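Long-range contacts in cytidylyltransferase (Leptospira borgpetersenii serovar Hardjo-bovis, PDB 6OEW), which probably acts as a magnesium-dependent nucleotidyltransferase that moves a cytidylyl group, and adopts the GT-A type nucleotide-binding fold: residues 14-18 and 105-109; 55-61 and 77-83; 23-27 and 201-205; 109-113 and 145-149. One frame throughout, in Å; residues are numbered along the deposited sequence. Where two conformers were deposited one is given.

Overall arrangement
Contacts 1 and 2 belong to one sheet. Strands 11-16 and 54-59 are neighbours in it, joined by backbone hydrogen bonds such as I15 O to L57 N (2.7 Å), and contact 2 lies toward the edge, its centre about 11 Å from that of contact 1. Contact 1 ends at the magnesium ligand D108. Contact 4 shares C109 with contact 1, and their centres are about 9 Å apart. Contact 3 also reaches the metal site: I201 N is 3.1 Å from D108 O, and D202 has its side chain about 4 Å from the magnesium ion. Contacts 2 and 3 do not touch, with nearest atoms about 10 Å apart.

Contact 1: 14-18 and 105-109; sequences LIQAR and LTGDC. With MG (magnesium ion), chain C.
Q16 lays the CG of its side chain against the methyl of T106, CG to CG2 3.6 Å, both with chi1 p (58° and 69°). The amide end of Q16 turns elsewhere, its OE1 taking a hydrogen bond from R104. The backbones are extended and parallel, with I15 paired to L105 (CA-CA 4.7 Å) and Q16 to T106 (4.8 Å). L105 N donates to L14 O (3.2 Å), Q16 N to L105 O (3.0 Å) and G107 N to Q16 O (2.8 Å). On the sheet face away from Q16 and T106, I15 (m, t) and L105 (m, t) meet CG1 to CB at 4.2 Å; these branched aliphatics suit a buried face packed by helix 37-45. Such central parallel strands, with functional loops at their C-terminal ends, are the core of the Rossmann-like GT-A fold. At that end segment 105-109 folds into a type I turn from T106 to C109, closed by C109 N to T106 O at 3.2 Å. Glycine fits position 107 because a CB there would clash with A17 CB. T106 OG1 donates to D108 OD1 at 2.5 Å, joining the carboxylate (chi1 p, 51°) to the threonine hydroxyl and leaving OD2 for the metal. D108 OD2 binds the magnesium ion at 1.9 Å, and waters 1, 2 and 3 lie 2.4, 2.5 and 2.4 Å from it.

Contact 2: 55-61 and 77-83; sequences VVLTTEE and SVFRGSA
A beta-alpha-beta unit closes here: strands 55-59 and 77-81, linked through helix 65-73, run parallel with axes 4.5 Å apart at 21°. The register runs from V55 with S77 to T58 with R80. The hydrogen bonds are V56 N to S77 O (2.9 Å), F79 N to V56 O (2.8 Å), T58 N to F79 O (2.8 Å) and G81 N to T58 O (3.0 Å). V56, T58 and V78, all t and beta-branched as suits extended chain, share the face covered by helix 65-73. On the other face F79 (t, chi2 86°) has its CB 4.2 Å from V55 CG1 (V55 t) and L57 CG (L57 m, p), while its ring leads away. R80 (m, t, p) lays its CG 3.8 Å from T58 CG2 and curls back, so that NE and NH2 donate to T59 O at 2.8 and 3.1 Å; NH1 forms salt bridges with E68 and D65. G81 leaves room for the F79 ring. T59 (chi1 87°) makes an ST turn, its OG1, also hydrogen-bonded to D64, accepting from E61 N at 2.9 Å. Water 4 links the two segments, accepting from E60 N at 2.8 Å and donating to G81 O at 2.9 Å.

Contact 3: 23-27 and 201-205; sequences RLPGK and IDTIE
I201, chi1 t, offers CG1 to L24 CD2 at 4.1 Å and to K27 CB at 4.2 Å, while its carbonyl O accepts from K27 NZ at 3.0 Å. D202 (m) comes next, 5.3 Å from R23 between CA atoms. Its OD1 forms a salt bridge with K27 NZ at 3.0 Å, and its OD2 a long one with R23 NH1 at 3.8 Å, well out of the guanidinium plane. A long lysine suits position 27: extended after chi1 p, it also donates from NZ to R23 O at 2.9 Å. T203 N-caps helix 204-214, its OG1 accepting from D206 N, and its CG2 touches R23 NH2 at 3.5 Å. I204 then meets L24, CD1 to CD1 4.0 Å. L24 (t, p), at phi 51° and psi 60°, opens a type II turn to K27 (K27 N to L24 O 3.1 Å), with G26 at phi 95°, natural to glycine. The sequence RLPGK is consistent with the nucleotide-binding signature loop of cytidylyltransferases, held here beside the magnesium site.

Contact 4: 109-113 and 145-149; sequences CPLID and GMDIE
Residues 109-112 form a type I turn, closed by I112 N to C109 O at 3.1 Å, and they abut the irregular chain 145-148. CA atoms pair C109 with G145 (4.5 Å) and I112 with M146 (5.1 Å). G145 sits at phi 104°, psi -5°, a conformation natural to glycine, and C109 CB packs 3.2 Å from its O. Water 5 bridges the backbones, accepting from L111 N at 2.8 Å and donating to G145 O at 3.0 Å. Among the side chains, flexible M146 (m, m, chi3 111°) bends back so that CE lies 3.1 Å from L111 O, with SD 3.7 Å from D113 N. I112 (t, p) sends CD1 to 3.6 Å from M146 C and 3.8 Å from I148 CG1; its apolar surface suits this buried spot, which helix 37-45 also lines. An aspartate serves well at 113, where OD1 caps K115 N at the start of helix 114-126 and OD2 accepts from Y224 N; D147 forms a salt bridge with R140. The loop after the metal ligand D108 lies next to the magnesium site, C109's side chain about 6 Å from the ion, as loops after the C-terminal ends of parallel strands do in GT-A type folds.

Contact 1: 14-18 and 105-109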
loop_
_atom_site.group_PDB
_atom_site.type_symbol
_atom_site.label_atom_id
_atom_site.label_comp_id
_atom_site.label_asym_id
_atom_site.label_seq_id
_atom_site.Cartn_x
_atom_site.Cartn_y
_atom_site.Cartn_z
ATOM N N LEU A 14 -4.470 2.849 6.093
ATOM C CA LEU A 14 -5.745 2.453 5.511
ATOM C C LEU A 14 -5.439 1.691 4.229
ATOM O O LEU A 14 -5.001 2.285 3.237
ATOM C CB LEU A 14 -6.626 3.671 5.239
ATOM C CG LEU A 14 -6.927 4.576 6.422
ATOM C CD1 LEU A 14 -8.080 5.487 6.057
ATOM C CD2 LEU A 14 -7.229 3.774 7.684
ATOM N N ILE A 15 -5.651 0.374 4.263
ATOM C CA ILE A 15 -5.274 -0.519 3.174
ATOM C C ILE A 15 -6.514 -0.880 2.378
ATOM O O ILE A 15 -7.423 -1.555 2.889
ATOM C CB ILE A 15 -4.608 -1.796 3.699
ATOM C CG1 ILE A 15 -3.528 -1.463 4.731
ATOM C CG2 ILE A 15 -4.039 -2.630 2.536
ATOM C CD1 ILE A 15 -3.225 -2.650 5.565
ATOM N N GLN A 16 -6.540 -0.496 1.109
ATOM C CA GLN A 16 -7.637 -0.905 0.245
ATOM C C GLN A 16 -7.344 -2.279 -0.347
ATOM O O GLN A 16 -6.246 -2.538 -0.857
ATOM C CB GLN A 16 -7.887 0.128 -0.856
ATOM C CG GLN A 16 -6.692 0.392 -1.742
ATOM C CD GLN A 16 -7.048 1.269 -2.925
ATOM O OE1 GLN A 16 -6.961 2.489 -2.856
ATOM N NE2 GLN A 16 -7.464 0.638 -4.025
ATOM N N ALA A 17 -8.315 -3.177 -0.240
ATOM C CA ALA A 17 -8.128 -4.530 -0.748
ATOM C C ALA A 17 -9.491 -5.095 -1.085
ATOM O O ALA A 17 -10.475 -4.794 -0.407
ATOM C CB ALA A 17 -7.442 -5.448 0.270
ATOM N N ARG A 18 -9.548 -5.900 -2.146
ATOM C CA ARG A 18 -10.795 -6.551 -2.520
ATOM C C ARG A 18 -10.488 -7.818 -3.304
ATOM O O ARG A 18 -9.442 -7.932 -3.951
ATOM C CB ARG A 18 -11.710 -5.647 -3.367
ATOM C CG ARG A 18 -11.172 -5.405 -4.772
ATOM C CD ARG A 18 -12.031 -4.402 -5.524
ATOM N NE ARG A 18 -13.362 -4.933 -5.817
ATOM C CZ ARG A 18 -14.281 -4.304 -6.545
ATOM N NH1 ARG A 18 -14.024 -3.103 -7.047
ATOM N NH2 ARG A 18 -15.463 -4.881 -6.770
ATOM N N LEU A 105 -2.301 2.543 1.454
ATOM C CA LEU A 105 -1.658 1.365 0.901
ATOM C C LEU A 105 -2.708 0.553 0.165
ATOM O O LEU A 105 -3.906 0.676 0.429
ATOM C CB LEU A 105 -1.035 0.452 1.963
ATOM C CG LEU A 105 -0.080 1.096 2.967
ATOM C CD1 LEU A 105 0.357 0.031 3.988
ATOM C CD2 LEU A 105 1.118 1.696 2.254
ATOM N N THR A 106 -2.234 -0.317 -0.723
ATOM C CA THR A 106 -3.126 -1.206 -1.459
ATOM C C THR A 106 -2.675 -2.643 -1.238
ATOM O O THR A 106 -1.479 -2.923 -1.059
ATOM C CB THR A 106 -3.137 -0.897 -2.957
ATOM O OG1 THR A 106 -1.869 -1.245 -3.531
ATOM C CG2 THR A 106 -3.428 0.584 -3.211
ATOM N N GLY A 107 -3.643 -3.549 -1.264
ATOM C CA GLY A 107 -3.388 -4.943 -0.951
ATOM C C GLY A 107 -2.612 -5.728 -1.994
ATOM O O GLY A 107 -2.484 -6.953 -1.882
ATOM N N ASP A 108 -2.107 -5.081 -3.036
ATOM C CA ASP A 108 -1.210 -5.808 -3.927
ATOM C C ASP A 108 0.258 -5.548 -3.604
ATOM O O ASP A 108 1.130 -5.805 -4.443
ATOM C CB ASP A 108 -1.502 -5.471 -5.378
ATOM C CG ASP A 108 -1.544 -4.006 -5.614
ATOM O OD1 ASP A 108 -0.961 -3.246 -4.783
ATOM O OD2 ASP A 108 -2.200 -3.619 -6.608
ATOM N N CYS A 109 0.541 -5.042 -2.408
ATOM C CA CYS A 109 1.907 -4.780 -1.956
ATOM C C CYS A 109 2.240 -5.598 -0.709
ATOM O O CYS A 109 2.554 -5.037 0.353
ATOM C CB CYS A 109 2.088 -3.293 -1.670
ATOM S SG CYS A 109 1.952 -2.251 -3.121
HETATM MG MG MG C . -2.047 -2.188 -7.875
HETATM O O HOH W 1 -0.134 -3.291 -8.810
HETATM O O HOH W 2 -3.284 -3.912 -9.134
HETATM O O HOH W 3 -1.579 -0.413 -9.433
#

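Contact 2: 55-61 and 77-83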
loop_
_atom_site.group_PDB
_atom_site.type_symbol
_atom_site.label_atom_id
_atom_site.label_comp_id
_atom_site.label_asym_id
_atom_site.label_seq_id
_atom_site.Cartn_x
_atom_site.Cartn_y
_atom_site.Cartn_z
ATOM N N VAL A 55 -6.426 -0.279 9.240
ATOM C CA VAL A 55 -7.781 -0.647 8.840
ATOM C C VAL A 55 -7.716 -1.187 7.418
ATOM O O VAL A 55 -7.054 -0.593 6.557
ATOM C CB VAL A 55 -8.756 0.546 8.912
ATOM C CG1 VAL A 55 -10.218 0.059 8.776
ATOM C CG2 VAL A 55 -8.530 1.394 10.216
ATOM N N VAL A 56 -8.395 -2.306 7.170
ATOM C CA VAL A 56 -8.582 -2.802 5.810
ATOM C C VAL A 56 -9.894 -2.245 5.278
ATOM O O VAL A 56 -10.956 -2.393 5.906
ATOM C CB VAL A 56 -8.572 -4.341 5.765
ATOM C CG1 VAL A 56 -8.988 -4.853 4.374
ATOM C CG2 VAL A 56 -7.197 -4.892 6.143
ATOM N N LEU A 57 -9.823 -1.584 4.128
ATOM C CA LEU A 57 -10.970 -0.961 3.493
ATOM C C LEU A 57 -11.340 -1.832 2.300
ATOM O O LEU A 57 -10.576 -1.914 1.335
ATOM C CB LEU A 57 -10.651 0.446 3.022
ATOM C CG LEU A 57 -10.705 1.618 4.012
ATOM C CD1 LEU A 57 -9.846 1.330 5.248
ATOM C CD2 LEU A 57 -10.247 2.858 3.275
ATOM N N THR A 58 -12.524 -2.434 2.337
ATOM C CA THR A 58 -12.913 -3.313 1.237
ATOM C C THR A 58 -14.339 -2.960 0.810
ATOM O O THR A 58 -14.850 -1.896 1.183
ATOM C CB THR A 58 -12.749 -4.783 1.666
ATOM O OG1 THR A 58 -12.906 -5.660 0.530
ATOM C CG2 THR A 58 -13.753 -5.155 2.768
ATOM N N THR A 59 -14.981 -3.792 -0.010
ATOM C CA THR A 59 -16.324 -3.485 -0.480
ATOM C C THR A 59 -17.361 -4.227 0.353
ATOM O O THR A 59 -17.041 -5.081 1.180
ATOM C CB THR A 59 -16.531 -3.857 -1.962
ATOM O OG1 THR A 59 -16.940 -5.225 -2.029
ATOM C CG2 THR A 59 -15.232 -3.685 -2.770
ATOM N N GLU A 60 -18.619 -3.917 0.079
ATOM C CA GLU A 60 -19.762 -4.558 0.713
ATOM C C GLU A 60 -20.226 -5.804 -0.025
ATOM O O GLU A 60 -21.205 -6.434 0.404
ATOM C CB GLU A 60 -20.928 -3.571 0.811
ATOM C CG GLU A 60 -20.567 -2.295 1.592
ATOM C CD GLU A 60 -21.775 -1.400 1.839
ATOM O OE1 GLU A 60 -21.716 -0.187 1.522
ATOM O OE2 GLU A 60 -22.783 -1.916 2.352
ATOM N N GLU A 61 -19.562 -6.162 -1.117
ATOM C CA GLU A 61 -19.977 -7.332 -1.876
ATOM C C GLU A 61 -19.663 -8.604 -1.096
ATOM O O GLU A 61 -18.688 -8.678 -0.341
ATOM C CB GLU A 61 -19.301 -7.339 -3.245
ATOM C CG GLU A 61 -19.807 -6.204 -4.132
ATOM C CD GLU A 61 -19.138 -6.147 -5.489
ATOM O OE1 GLU A 61 -18.454 -7.118 -5.880
ATOM O OE2 GLU A 61 -19.311 -5.117 -6.173
ATOM N N SER A 77 -8.895 -3.706 12.052
ATOM C CA SER A 77 -10.268 -3.287 11.829
ATOM C C SER A 77 -10.588 -3.318 10.348
ATOM O O SER A 77 -9.697 -3.373 9.498
ATOM C CB SER A 77 -10.500 -1.886 12.390
ATOM O OG SER A 77 -10.222 -1.878 13.776
ATOM N N VAL A 78 -11.889 -3.303 10.042
ATOM C CA VAL A 78 -12.375 -3.445 8.679
ATOM C C VAL A 78 -13.431 -2.390 8.416
ATOM O O VAL A 78 -14.345 -2.206 9.226
ATOM C CB VAL A 78 -13.002 -4.830 8.429
ATOM C CG1 VAL A 78 -13.490 -4.910 6.987
ATOM C CG2 VAL A 78 -12.003 -5.930 8.711
ATOM N N PHE A 79 -13.332 -1.736 7.263
ATOM C CA PHE A 79 -14.357 -0.813 6.803
ATOM C C PHE A 79 -14.847 -1.298 5.444
ATOM O O PHE A 79 -14.042 -1.534 4.542
ATOM C CB PHE A 79 -13.833 0.626 6.691
ATOM C CG PHE A 79 -14.884 1.570 6.236
ATOM C CD1 PHE A 79 -15.745 2.150 7.159
ATOM C CD2 PHE A 79 -15.085 1.814 4.886
ATOM C CE1 PHE A 79 -16.770 2.983 6.743
ATOM C CE2 PHE A 79 -16.123 2.644 4.459
ATOM C CZ PHE A 79 -16.966 3.218 5.394
ATOM N N ARG A 80 -16.156 -1.462 5.311
ATOM C CA ARG A 80 -16.757 -1.978 4.088
ATOM C C ARG A 80 -17.611 -0.891 3.463
ATOM O O ARG A 80 -18.612 -0.456 4.052
ATOM C CB ARG A 80 -17.565 -3.236 4.394
ATOM C CG ARG A 80 -16.667 -4.273 5.079
ATOM C CD ARG A 80 -17.264 -5.669 5.103
ATOM N NE ARG A 80 -17.479 -6.184 3.752
ATOM C CZ ARG A 80 -17.873 -7.433 3.477
ATOM N NH1 ARG A 80 -18.074 -8.308 4.466
ATOM N NH2 ARG A 80 -18.076 -7.814 2.208
ATOM N N GLY A 81 -17.228 -0.463 2.267
ATOM C CA GLY A 81 -17.875 0.666 1.609
ATOM C C GLY A 81 -17.825 0.563 0.103
ATOM O O GLY A 81 -17.865 -0.543 -0.459
ATOM N N SER A 82 -17.702 1.716 -0.555
ATOM C CA SER A 82 -17.948 1.815 -1.992
ATOM C C SER A 82 -16.968 0.965 -2.790
ATOM O O SER A 82 -15.767 0.982 -2.546
ATOM C CB SER A 82 -17.841 3.269 -2.447
ATOM O OG SER A 82 -17.912 3.376 -3.862
ATOM N N ALA A 83 -17.493 0.247 -3.795
ATOM C CA ALA A 83 -16.616 -0.599 -4.599
ATOM C C ALA A 83 -15.688 0.230 -5.488
ATOM O O ALA A 83 -14.473 -0.008 -5.526
ATOM C CB ALA A 83 -17.456 -1.578 -5.438
HETATM O O HOH W 4 -19.583 -2.309 -2.042
#

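Contact 3: 23-27 and 201-205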
loop_
_atom_site.group_PDB
_atom_site.type_symbol
_atom_site.label_atom_id
_atom_site.label_comp_id
_atom_site.label_asym_id
_atom_site.label_seq_id
_atom_site.Cartn_x
_atom_site.Cartn_y
_atom_site.Cartn_z
ATOM N N ARG A 23 -6.924 -6.810 -11.695
ATOM C CA ARG A 23 -5.903 -7.743 -12.130
ATOM C C ARG A 23 -5.826 -8.889 -11.134
ATOM O O ARG A 23 -5.776 -8.657 -9.912
ATOM C CB ARG A 23 -4.552 -7.044 -12.276
ATOM C CG ARG A 23 -4.576 -5.903 -13.281
ATOM C CD ARG A 23 -3.176 -5.421 -13.617
ATOM N NE ARG A 23 -2.491 -6.378 -14.484
ATOM C CZ ARG A 23 -1.191 -6.342 -14.765
ATOM N NH1 ARG A 23 -0.418 -5.395 -14.241
ATOM N NH2 ARG A 23 -0.666 -7.258 -15.565
ATOM N N LEU A 24 -5.856 -10.107 -11.666
ATOM C CA LEU A 24 -5.750 -11.345 -10.902
ATOM C C LEU A 24 -6.749 -11.370 -9.741
ATOM O O LEU A 24 -6.352 -11.470 -8.571
ATOM C CB LEU A 24 -4.325 -11.561 -10.410
ATOM C CG LEU A 24 -3.948 -12.984 -10.006
ATOM C CD1 LEU A 24 -4.049 -13.884 -11.233
ATOM C CD2 LEU A 24 -2.535 -13.033 -9.405
ATOM N N PRO A 25 -8.051 -11.279 -10.029
ATOM C CA PRO A 25 -9.049 -11.364 -8.956
ATOM C C PRO A 25 -8.797 -12.597 -8.093
ATOM O O PRO A 25 -8.447 -13.664 -8.601
ATOM C CB PRO A 25 -10.383 -11.452 -9.714
ATOM C CG PRO A 25 -10.005 -11.877 -11.143
ATOM C CD PRO A 25 -8.664 -11.234 -11.372
ATOM N N GLY A 26 -8.917 -12.425 -6.767
ATOM C CA GLY A 26 -8.692 -13.499 -5.815
ATOM C C GLY A 26 -7.295 -13.539 -5.241
ATOM O O GLY A 26 -7.026 -14.337 -4.329
ATOM N N LYS A 27 -6.397 -12.702 -5.743
ATOM C CA LYS A 27 -4.990 -12.842 -5.391
ATOM C C LYS A 27 -4.752 -12.583 -3.907
ATOM O O LYS A 27 -3.852 -13.183 -3.325
ATOM C CB LYS A 27 -4.140 -11.898 -6.247
ATOM C CG LYS A 27 -4.414 -10.388 -5.973
ATOM C CD LYS A 27 -3.969 -9.517 -7.154
ATOM C CE LYS A 27 -4.208 -8.022 -6.859
ATOM N NZ LYS A 27 -4.012 -7.193 -8.088
ATOM N N ILE A 201 1.720 -7.692 -6.882
ATOM C CA ILE A 201 1.077 -8.913 -7.377
ATOM C C ILE A 201 -0.108 -8.525 -8.255
ATOM O O ILE A 201 -1.140 -8.029 -7.779
ATOM C CB ILE A 201 0.666 -9.867 -6.243
ATOM C CG1 ILE A 201 -0.041 -11.089 -6.845
ATOM C CG2 ILE A 201 -0.179 -9.157 -5.155
ATOM C CD1 ILE A 201 0.121 -12.328 -6.031
ATOM N N ASP A 202 0.072 -8.726 -9.556
ATOM C CA ASP A 202 -0.961 -8.562 -10.549
ATOM C C ASP A 202 -1.046 -9.738 -11.508
ATOM O O ASP A 202 -2.041 -9.837 -12.227
ATOM C CB ASP A 202 -0.733 -7.290 -11.370
ATOM C CG ASP A 202 -0.980 -6.030 -10.574
ATOM O OD1 ASP A 202 -2.110 -5.862 -10.043
ATOM O OD2 ASP A 202 -0.037 -5.213 -10.498
ATOM N N THR A 203 -0.045 -10.620 -11.538
ATOM C CA THR A 203 -0.034 -11.782 -12.417
ATOM C C THR A 203 0.465 -12.992 -11.642
ATOM O O THR A 203 1.040 -12.877 -10.546
ATOM C CB THR A 203 0.875 -11.583 -13.631
ATOM O OG1 THR A 203 2.218 -11.399 -13.162
ATOM C CG2 THR A 203 0.449 -10.385 -14.446
ATOM N N ILE A 204 0.284 -14.162 -12.257
ATOM C CA ILE A 204 0.805 -15.405 -11.695
ATOM C C ILE A 204 2.327 -15.350 -11.603
ATOM O O ILE A 204 2.931 -15.860 -10.646
ATOM C CB ILE A 204 0.332 -16.604 -12.538
ATOM C CG1 ILE A 204 -1.148 -16.864 -12.298
ATOM C CG2 ILE A 204 1.151 -17.847 -12.233
ATOM C CD1 ILE A 204 -1.487 -16.990 -10.852
ATOM N N GLU A 205 2.969 -14.736 -12.603
ATOM C CA GLU A 205 4.421 -14.593 -12.594
ATOM C C GLU A 205 4.881 -13.709 -11.427
ATOM O O GLU A 205 5.943 -13.951 -10.831
ATOM C CB GLU A 205 4.884 -14.014 -13.931
ATOM C CG GLU A 205 4.674 -14.932 -15.137
ATOM C CD GLU A 205 3.205 -15.088 -15.557
ATOM O OE1 GLU A 205 2.404 -14.142 -15.367
ATOM O OE2 GLU A 205 2.854 -16.172 -16.080
#

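Contact 4: 109-113 and 145-149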
loop_
_atom_site.group_PDB
_atom_site.type_symbol
_atom_site.label_atom_id
_atom_site.label_comp_id
_atom_site.label_asym_id
_atom_site.label_seq_id
_atom_site.Cartn_x
_atom_site.Cartn_y
_atom_site.Cartn_z
ATOM N N CYS A 109 0.541 -5.042 -2.408
ATOM C CA CYS A 109 1.907 -4.780 -1.956
ATOM C C CYS A 109 2.240 -5.598 -0.709
ATOM O O CYS A 109 2.554 -5.037 0.353
ATOM C CB CYS A 109 2.088 -3.293 -1.670
ATOM S SG CYS A 109 1.952 -2.251 -3.121
ATOM N N PRO A 110 2.221 -6.926 -0.814
ATOM C CA PRO A 110 2.364 -7.755 0.390
ATOM C C PRO A 110 3.712 -7.646 1.085
ATOM O O PRO A 110 3.787 -8.017 2.262
ATOM C CB PRO A 110 2.143 -9.172 -0.144
ATOM C CG PRO A 110 2.600 -9.086 -1.574
ATOM C CD PRO A 110 2.061 -7.763 -2.020
ATOM N N LEU A 111 4.780 -7.203 0.412
ATOM C CA LEU A 111 6.101 -7.110 1.034
ATOM C C LEU A 111 6.425 -5.702 1.501
ATOM O O LEU A 111 7.602 -5.400 1.754
ATOM C CB LEU A 111 7.200 -7.602 0.090
ATOM C CG LEU A 111 6.987 -9.028 -0.447
ATOM C CD1 LEU A 111 8.201 -9.529 -1.181
ATOM C CD2 LEU A 111 6.615 -10.002 0.660
ATOM N N ILE A 112 5.405 -4.848 1.628
ATOM C CA ILE A 112 5.595 -3.486 2.120
ATOM C C ILE A 112 6.450 -3.502 3.381
ATOM O O ILE A 112 6.332 -4.401 4.223
ATOM C CB ILE A 112 4.219 -2.842 2.363
ATOM C CG1 ILE A 112 4.346 -1.322 2.480
ATOM C CG2 ILE A 112 3.478 -3.520 3.559
ATOM C CD1 ILE A 112 4.420 -0.622 1.130
ATOM N N ASP A 113 7.342 -2.518 3.495
ATOM C CA ASP A 113 8.330 -2.453 4.576
ATOM C C ASP A 113 7.877 -1.395 5.576
ATOM O O ASP A 113 7.729 -0.218 5.220
ATOM C CB ASP A 113 9.724 -2.141 4.022
ATOM C CG ASP A 113 10.824 -2.104 5.109
ATOM O OD1 ASP A 113 10.544 -1.756 6.271
ATOM O OD2 ASP A 113 11.987 -2.404 4.794
ATOM N N GLY A 145 5.573 -2.172 -5.696
ATOM C CA GLY A 145 5.143 -2.911 -4.530
ATOM C C GLY A 145 5.571 -2.335 -3.195
ATOM O O GLY A 145 5.184 -2.886 -2.157
ATOM N N MET A 146 6.381 -1.274 -3.177
ATOM C CA MET A 146 6.662 -0.541 -1.952
ATOM C C MET A 146 5.855 0.748 -1.854
ATOM O O MET A 146 6.205 1.614 -1.048
ATOM C CB MET A 146 8.154 -0.183 -1.838
ATOM C CG MET A 146 9.094 -1.291 -1.455
ATOM S SD MET A 146 8.620 -2.232 -0.001
ATOM C CE MET A 146 8.227 -3.769 -0.836
ATOM N N ASP A 147 4.792 0.890 -2.655
ATOM C CA ASP A 147 4.143 2.189 -2.844
ATOM C C ASP A 147 3.494 2.671 -1.556
ATOM O O ASP A 147 2.725 1.944 -0.914
ATOM C CB ASP A 147 3.066 2.120 -3.932
ATOM C CG ASP A 147 3.584 1.645 -5.284
ATOM O OD1 ASP A 147 4.741 1.193 -5.407
ATOM O OD2 ASP A 147 2.785 1.718 -6.237
ATOM N N ILE A 148 3.792 3.916 -1.195
ATOM C CA ILE A 148 3.247 4.549 -0.004
ATOM C C ILE A 148 2.873 5.966 -0.383
ATOM O O ILE A 148 3.683 6.686 -0.981
ATOM C CB ILE A 148 4.272 4.548 1.151
ATOM C CG1 ILE A 148 4.640 3.106 1.542
ATOM C CG2 ILE A 148 3.721 5.341 2.336
ATOM C CD1 ILE A 148 5.984 2.967 2.380
ATOM N N GLU A 149 1.654 6.360 -0.054
ATOM C CA GLU A 149 1.188 7.728 -0.188
ATOM C C GLU A 149 0.641 8.155 1.157
ATOM O O GLU A 149 -0.008 7.363 1.847
ATOM C CB GLU A 149 0.094 7.853 -1.288
ATOM C CG GLU A 149 0.622 7.420 -2.635
ATOM C CD GLU A 149 -0.469 6.936 -3.581
ATOM O OE1 GLU A 149 -1.371 6.192 -3.132
ATOM O OE2 GLU A 149 -0.398 7.307 -4.771
HETATM O O HOH W 5 5.101 -5.837 -2.047
#